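PDB 7CLF: methyltransferase domain-containing protein from Serratia marcescens, which probably transfers a methyl group from S-adenosyl-L-methionine to a hydroxyl oxygen of its substrate, working as a dimeric O-methyltransferase. Local coordinates for residues H169-D174 and G236-H241. Residues are numbered along the deposited sequence; the frame is centred on the assembly and turned at random.
Sequences HRAFLD and GYDLIH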
loop_
_atom_site.group_PDB
_atom_site.type_symbol
_atom_site.label_atom_id
_atom_site.label_comp_id
_atom_site.label_asym_id
_atom_site.label_seq_id
_atom_site.Cartn_x
_atom_site.Cartn_y
_atom_site.Cartn_z
ATOM N N HIS A 169 38.191 -19.459 14.684
ATOM C CA HIS A 169 38.310 -19.945 13.317
ATOM C C HIS A 169 39.478 -19.266 12.623
ATOM O O HIS A 169 39.832 -18.126 12.934
ATOM C CB HIS A 169 37.029 -19.697 12.507
ATOM C CG HIS A 169 35.776 -20.106 13.217
ATOM N ND1 HIS A 169 35.304 -21.402 13.205
ATOM C CD2 HIS A 169 34.900 -19.393 13.963
ATOM C CE1 HIS A 169 34.190 -21.467 13.913
ATOM N NE2 HIS A 169 33.925 -20.262 14.387
ATOM N N ARG A 170 40.056 -19.977 11.664
ATOM C CA ARG A 170 41.148 -19.443 10.866
ATOM C C ARG A 170 40.649 -18.721 9.620
ATOM O O ARG A 170 41.240 -17.711 9.215
ATOM C CB ARG A 170 42.105 -20.569 10.475
ATOM C CG ARG A 170 41.427 -21.925 10.359
ATOM C CD ARG A 170 42.298 -22.914 9.586
ATOM N NE ARG A 170 41.504 -23.982 8.977
ATOM C CZ ARG A 170 40.941 -23.903 7.774
ATOM N NH1 ARG A 170 41.087 -22.808 7.040
ATOM N NH2 ARG A 170 40.235 -24.925 7.297
ATOM N N ALA A 171 39.565 -19.202 9.014
ATOM C CA ALA A 171 39.051 -18.607 7.789
ATOM C C ALA A 171 37.528 -18.623 7.808
ATOM O O ALA A 171 36.908 -19.583 8.278
ATOM C CB ALA A 171 39.579 -19.344 6.551
ATOM N N PHE A 172 36.931 -17.551 7.292
ATOM C CA PHE A 172 35.486 -17.365 7.321
ATOM C C PHE A 172 35.004 -16.992 5.931
ATOM O O PHE A 172 35.528 -16.055 5.322
ATOM C CB PHE A 172 35.105 -16.270 8.323
ATOM C CG PHE A 172 33.682 -15.802 8.208
ATOM C CD1 PHE A 172 32.635 -16.633 8.567
ATOM C CD2 PHE A 172 33.393 -14.523 7.766
ATOM C CE1 PHE A 172 31.308 -16.195 8.487
ATOM C CE2 PHE A 172 32.072 -14.077 7.673
ATOM C CZ PHE A 172 31.031 -14.907 8.046
ATOM N N LEU A 173 34.001 -17.705 5.438
ATOM C CA LEU A 173 33.377 -17.383 4.159
ATOM C C LEU A 173 31.936 -16.943 4.399
ATOM O O LEU A 173 31.174 -17.650 5.066
ATOM C CB LEU A 173 33.420 -18.585 3.214
ATOM C CG LEU A 173 32.676 -18.558 1.878
ATOM C CD1 LEU A 173 33.338 -17.601 0.910
ATOM C CD2 LEU A 173 32.620 -19.965 1.276
ATOM N N ASP A 174 31.566 -15.790 3.848
ATOM C CA ASP A 174 30.191 -15.289 3.915
ATOM C C ASP A 174 29.534 -15.504 2.553
ATOM O O ASP A 174 29.794 -14.751 1.608
ATOM C CB ASP A 174 30.161 -13.817 4.313
ATOM C CG ASP A 174 28.785 -13.381 4.803
ATOM O OD1 ASP A 174 27.935 -14.267 4.991
ATOM O OD2 ASP A 174 28.562 -12.167 5.016
ATOM N N GLY A 236 39.384 -23.800 2.239
ATOM C CA GLY A 236 39.450 -24.226 3.641
ATOM C C GLY A 236 38.728 -23.267 4.566
ATOM O O GLY A 236 39.394 -22.673 5.381
ATOM N N TYR A 237 37.410 -23.143 4.462
ATOM C CA TYR A 237 36.714 -22.224 5.396
ATOM C C TYR A 237 36.149 -23.012 6.573
ATOM O O TYR A 237 35.245 -23.776 6.362
ATOM C CB TYR A 237 35.706 -21.371 4.635
ATOM C CG TYR A 237 36.357 -20.596 3.531
ATOM C CD1 TYR A 237 37.086 -19.467 3.801
ATOM C CD2 TYR A 237 36.259 -21.009 2.224
ATOM C CE1 TYR A 237 37.714 -18.767 2.801
ATOM C CE2 TYR A 237 36.856 -20.301 1.205
ATOM C CZ TYR A 237 37.592 -19.185 1.504
ATOM O OH TYR A 237 38.198 -18.490 0.527
ATOM N N ASP A 238 36.687 -22.803 7.775
ATOM C CA ASP A 238 36.236 -23.560 8.971
ATOM C C ASP A 238 34.993 -22.916 9.583
ATOM O O ASP A 238 34.475 -23.465 10.518
ATOM C CB ASP A 238 37.365 -23.829 9.955
ATOM C CG ASP A 238 37.907 -22.564 10.567
ATOM O OD1 ASP A 238 38.373 -21.771 9.838
ATOM O OD2 ASP A 238 37.870 -22.445 11.760
ATOM N N LEU A 239 34.631 -21.728 9.109
ATOM C CA LEU A 239 33.316 -21.125 9.414
ATOM C C LEU A 239 32.687 -20.567 8.130
ATOM O O LEU A 239 33.295 -19.772 7.448
ATOM C CB LEU A 239 33.345 -20.090 10.534
ATOM C CG LEU A 239 31.988 -19.423 10.735
ATOM C CD1 LEU A 239 30.944 -20.450 11.081
ATOM C CD2 LEU A 239 32.028 -18.321 11.757
ATOM N N ILE A 240 31.486 -21.014 7.838
ATOM C CA ILE A 240 30.740 -20.517 6.688
ATOM C C ILE A 240 29.411 -19.999 7.208
ATOM O O ILE A 240 28.793 -20.627 8.074
ATOM C CB ILE A 240 30.537 -21.616 5.622
ATOM C CG1 ILE A 240 31.897 -22.089 5.101
ATOM C CG2 ILE A 240 29.688 -21.128 4.461
ATOM C CD1 ILE A 240 31.811 -23.327 4.262
ATOM N N HIS A 241 28.992 -18.837 6.706
ATOM C CA HIS A 241 27.741 -18.200 7.078
ATOM C C HIS A 241 26.909 -17.966 5.832
ATOM O O HIS A 241 27.440 -17.747 4.738
ATOM C CB HIS A 241 27.989 -16.856 7.805
ATOM C CG HIS A 241 26.754 -16.065 8.105
ATOM N ND1 HIS A 241 26.448 -14.893 7.448
ATOM C CD2 HIS A 241 25.796 -16.226 9.053
ATOM C CE1 HIS A 241 25.343 -14.378 7.961
ATOM N NE2 HIS A 241 24.929 -15.167 8.939
#
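D238 reaches from just before strand 239-243 toward residues H169-A171. Its CB lies near the guanidinium of R170, and chi1 of 65°, with CG between the backbone N and the carbonyl carbon, swings the carboxylate against the backbone of 169-171. CG lies 3.6 Å from H169 CB. OD1 accepts a nearly straight bond from A171 N (2.9 Å, 166°), while R170 N gives weak bonds to both oxygens. OD2 also takes a weak bond from H169 ND1 at the ring edge; H169 NE2 is held by Y164. The guanidinium of R170 lies with one face over D238 OD1, a long, charge-only salt bridge. L239 CB sits squarely over the H169 ring, 3.5 Å from its centroid. Beyond this, the strands run parallel: A171 O receives L239 N, L239 O receives L173 N (3.0 Å) and L173 O receives H241 N. L173 CB lies over the Y237 ring; F172 CD1 meets L239 CG at 3.6 Å. H241 ND1 donates to D174 OD1 (2.9 Å) from above the carboxylate plane; S177 OG bonds D174 OD2 and S274 OG bonds H241 NE2. These are adjacent central strands of the Rossmann-like methyltransferase sheet, and H241 lies close to bound S-adenosyl-L-homocysteine.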